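Local coordinates for protein ribosomal RNA methyltransferase, putative (Plasmodium falciparum, PDB 2PLW) that binds S-adenosylmethionine and probably transfers its methyl group to a ribose 2'-hydroxyl of ribosomal RNA, as an RlmE-family enzyme, at residues Lys24-Ile29 against Gln38-Arg43. Residues are numbered along the deposited sequence; the frame is centred on the assembly and turned at random.
Sequences KIILDI and QVILER
Ile26 and Ile40 meet through their methyl groups, each reaching past the other in the opposite direction. The extended branch of the strand residue, Ile26 CD1, lies 3.6 Å from the short branch of the helix residue, Ile40 CG2. The reciprocal pair, Ile26 CG2 and Ile40 CD1, is 3.9 Å apart, so each side chain offers one long and one short arm. Similar torsions set this exchange up: chi1 is -55° in Ile26 and -63° in Ile40, which puts CG1 opposite the carbonyl carbon and leaves CG2 opposite the backbone N. Farther along the strand, Ile40 CD1 also approaches the methylene of Asp28, with 4.2 Å to its CB; it thus touches both residues whose side chains start out toward the helix, whereas Leu27 between them turns to the other side of the sheet.

In the next shell, Leu10 of helix 7-17 and Ile51 of strand 49-55 also pack on Ile40, and Ile109 touches Ile26. Backbone hydrogen bonds between Ile26 and both Lys50 and Ile52 tie its strand to the neighbouring parallel one. Strand 24-29, helix 35-43 and strand 49-55 form a beta-alpha-beta unit of the Rossmann-like methyltransferase fold. The CA atoms of Ile26 and Ile40 stand 8.3 Å apart, a separation bridged by the two isoleucine side chains.

All three touching residues are buried, and every approach between the segments is carbon to carbon, Asp28 contributing only its CB. This apolar contact reaches the edge of the cofactor site through Asp28, whose side chain lies about 5 Å from the bound S-adenosylmethionine and close to Trp36, which binds it.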
ATOM      1  N   LYS A  24     -12.260  -4.267   8.974  1.00 17.49           N
ATOM      2  CA  LYS A  24     -11.359  -3.246   8.432  1.00 15.94           C
ATOM      3  C   LYS A  24     -11.586  -3.068   6.949  1.00 15.49           C
ATOM      4  O   LYS A  24     -11.880  -4.043   6.233  1.00 14.60           O
ATOM      5  CB  LYS A  24      -9.891  -3.621   8.640  1.00 17.63           C
ATOM      6  CG  LYS A  24      -9.479  -3.864  10.119  1.00 18.32           C
ATOM      7  CD  LYS A  24      -9.459  -2.565  10.905  1.00 22.31           C
ATOM      8  CE  LYS A  24      -9.252  -2.806  12.400  1.00 22.15           C
ATOM      9  NZ  LYS A  24      -9.376  -1.520  13.149  1.00 25.04           N
ATOM     10  N   ILE A  25     -11.419  -1.826   6.501  1.00 13.91           N
ATOM     11  CA  ILE A  25     -11.383  -1.562   5.065  1.00 13.65           C
ATOM     12  C   ILE A  25      -9.896  -1.594   4.681  1.00 12.35           C
ATOM     13  O   ILE A  25      -9.076  -0.903   5.278  1.00 12.79           O
ATOM     14  CB  ILE A  25     -12.024  -0.216   4.726  1.00 13.48           C
ATOM     15  CG1 ILE A  25     -13.520  -0.239   5.095  1.00 14.63           C
ATOM     16  CG2 ILE A  25     -11.843   0.090   3.246  1.00 13.90           C
ATOM     17  CD1 ILE A  25     -14.270   1.078   4.738  1.00 16.04           C
ATOM     18  N   ILE A  26      -9.576  -2.371   3.659  1.00 11.97           N
ATOM     19  CA  ILE A  26      -8.181  -2.644   3.266  1.00 12.22           C
ATOM     20  C   ILE A  26      -7.955  -2.309   1.791  1.00 12.27           C
ATOM     21  O   ILE A  26      -8.688  -2.760   0.908  1.00 11.91           O
ATOM     22  CB  ILE A  26      -7.828  -4.121   3.521  1.00 12.52           C
ATOM     23  CG1 ILE A  26      -8.100  -4.481   4.984  1.00 13.84           C
ATOM     24  CG2 ILE A  26      -6.343  -4.395   3.232  1.00 14.31           C
ATOM     25  CD1 ILE A  26      -8.377  -5.958   5.166  1.00 16.17           C
ATOM     26  N   LEU A  27      -6.923  -1.508   1.537  1.00 11.96           N
ATOM     27  CA  LEU A  27      -6.542  -1.136   0.174  1.00 12.62           C
ATOM     28  C   LEU A  27      -5.171  -1.694  -0.158  1.00 12.42           C
ATOM     29  O   LEU A  27      -4.225  -1.522   0.592  1.00 12.57           O
ATOM     30  CB  LEU A  27      -6.515   0.385   0.034  1.00 11.72           C
ATOM     31  CG  LEU A  27      -6.012   0.938  -1.309  1.00 12.48           C
ATOM     32  CD1 LEU A  27      -6.901   0.515  -2.448  1.00 13.45           C
ATOM     33  CD2 LEU A  27      -5.925   2.454  -1.256  1.00 13.99           C
ATOM     34  N   ASP A  28      -5.072  -2.307  -1.332  1.00 13.04           N
ATOM     35  CA  ASP A  28      -3.875  -2.988  -1.779  1.00 13.38           C
ATOM     36  C   ASP A  28      -3.427  -2.276  -3.042  1.00 13.05           C
ATOM     37  O   ASP A  28      -4.069  -2.429  -4.089  1.00 11.98           O
ATOM     38  CB  ASP A  28      -4.237  -4.444  -2.074  1.00 14.10           C
ATOM     39  CG  ASP A  28      -3.081  -5.245  -2.625  1.00 17.22           C
ATOM     40  OD1 ASP A  28      -1.921  -4.927  -2.322  1.00 21.01           O
ATOM     41  OD2 ASP A  28      -3.348  -6.202  -3.398  1.00 20.89           O
ATOM     42  N   ILE A  29      -2.376  -1.470  -2.927  1.00 12.23           N
ATOM     43  CA  ILE A  29      -1.906  -0.661  -4.048  1.00 13.02           C
ATOM     44  C   ILE A  29      -0.842  -1.441  -4.805  1.00 13.61           C
ATOM     45  O   ILE A  29       0.012  -2.085  -4.180  1.00 14.54           O
ATOM     46  CB  ILE A  29      -1.327   0.680  -3.567  1.00 13.22           C
ATOM     47  CG1 ILE A  29      -2.405   1.462  -2.802  1.00 12.72           C
ATOM     48  CG2 ILE A  29      -0.772   1.494  -4.788  1.00 13.54           C
ATOM     49  CD1 ILE A  29      -1.907   2.783  -2.257  1.00 14.88           C
ATOM     50  N   GLN A  38      -5.612 -12.009  -2.642  1.00 16.08           N
ATOM     51  CA  GLN A  38      -5.937 -13.383  -2.235  1.00 16.73           C
ATOM     52  C   GLN A  38      -5.551 -13.675  -0.800  1.00 16.70           C
ATOM     53  O   GLN A  38      -6.321 -14.301  -0.079  1.00 17.78           O
ATOM     54  CB  GLN A  38      -5.234 -14.391  -3.136  1.00 16.55           C
ATOM     55  CG  GLN A  38      -5.718 -14.339  -4.542  1.00 16.65           C
ATOM     56  CD  GLN A  38      -4.942 -15.285  -5.388  1.00 16.20           C
ATOM     57  OE1 GLN A  38      -3.775 -15.043  -5.681  1.00 16.86           O
ATOM     58  NE2 GLN A  38      -5.585 -16.372  -5.809  1.00 19.73           N
ATOM     59  N   VAL A  39      -4.367 -13.227  -0.374  1.00 17.23           N
ATOM     60  CA  VAL A  39      -3.919 -13.437   1.015  1.00 16.96           C
ATOM     61  C   VAL A  39      -4.849 -12.705   1.985  1.00 16.87           C
ATOM     62  O   VAL A  39      -5.247 -13.241   3.024  1.00 17.38           O
ATOM     63  CB  VAL A  39      -2.460 -12.929   1.222  1.00 16.97           C
ATOM     64  CG1 VAL A  39      -2.120 -12.829   2.700  1.00 16.97           C
ATOM     65  CG2 VAL A  39      -1.467 -13.835   0.488  1.00 16.61           C
ATOM     66  N   ILE A  40      -5.201 -11.468   1.631  1.00 15.59           N
ATOM     67  CA  ILE A  40      -6.114 -10.678   2.447  1.00 15.77           C
ATOM     68  C   ILE A  40      -7.460 -11.382   2.604  1.00 17.15           C
ATOM     69  O   ILE A  40      -8.010 -11.425   3.713  1.00 18.30           O
ATOM     70  CB  ILE A  40      -6.289  -9.226   1.896  1.00 15.20           C
ATOM     71  CG1 ILE A  40      -4.950  -8.470   1.944  1.00 14.62           C
ATOM     72  CG2 ILE A  40      -7.345  -8.469   2.732  1.00 15.66           C
ATOM     73  CD1 ILE A  40      -4.929  -7.212   0.999  1.00 14.02           C
ATOM     74  N   LEU A  41      -7.963 -11.950   1.512  1.00 18.43           N
ATOM     75  CA  LEU A  41      -9.191 -12.763   1.568  1.00 19.67           C
ATOM     76  C   LEU A  41      -9.063 -13.952   2.526  1.00 20.84           C
ATOM     77  O   LEU A  41      -9.933 -14.148   3.361  1.00 19.66           O
ATOM     78  CB  LEU A  41      -9.621 -13.223   0.176  1.00 20.03           C
ATOM     79  CG  LEU A  41     -10.304 -12.239  -0.758  1.00 20.71           C
ATOM     80  CD1 LEU A  41     -10.339 -12.831  -2.153  1.00 21.94           C
ATOM     81  CD2 LEU A  41     -11.742 -11.910  -0.309  1.00 22.59           C
ATOM     82  N   GLU A  42      -7.974 -14.708   2.420  1.00 22.12           N
ATOM     83  CA  GLU A  42      -7.728 -15.868   3.294  1.00 24.19           C
ATOM     84  C   GLU A  42      -7.691 -15.526   4.769  1.00 24.71           C
ATOM     85  O   GLU A  42      -8.262 -16.238   5.606  1.00 25.55           O
ATOM     86  CB  GLU A  42      -6.383 -16.500   2.961  1.00 25.20           C
ATOM     87  CG  GLU A  42      -6.367 -17.266   1.692  1.00 28.29           C
ATOM     88  CD  GLU A  42      -4.973 -17.729   1.333  1.00 30.91           C
ATOM     89  OE1 GLU A  42      -3.975 -17.234   1.936  1.00 32.47           O
ATOM     90  OE2 GLU A  42      -4.877 -18.578   0.428  1.00 35.22           O
ATOM     91  N   ARG A  43      -6.972 -14.455   5.085  1.00 24.11           N
ATOM     92  CA  ARG A  43      -6.728 -14.085   6.459  1.00 24.74           C
ATOM     93  C   ARG A  43      -7.930 -13.391   7.080  1.00 24.91           C
ATOM     94  O   ARG A  43      -8.014 -13.268   8.297  1.00 26.00           O
ATOM     95  CB  ARG A  43      -5.471 -13.245   6.554  1.00 24.52           C
ATOM     96  CG  ARG A  43      -4.278 -14.020   6.057  1.00 25.28           C
ATOM     97  CD  ARG A  43      -3.046 -13.660   6.781  1.00 27.75           C
ATOM     98  NE  ARG A  43      -2.128 -14.787   6.782  1.00 28.51           N
ATOM     99  CZ  ARG A  43      -1.162 -14.964   7.671  1.00 25.16           C
ATOM    100  NH1 ARG A  43      -0.947 -14.069   8.620  1.00 23.12           N
ATOM    101  NH2 ARG A  43      -0.384 -16.029   7.574  1.00 27.25           N
TER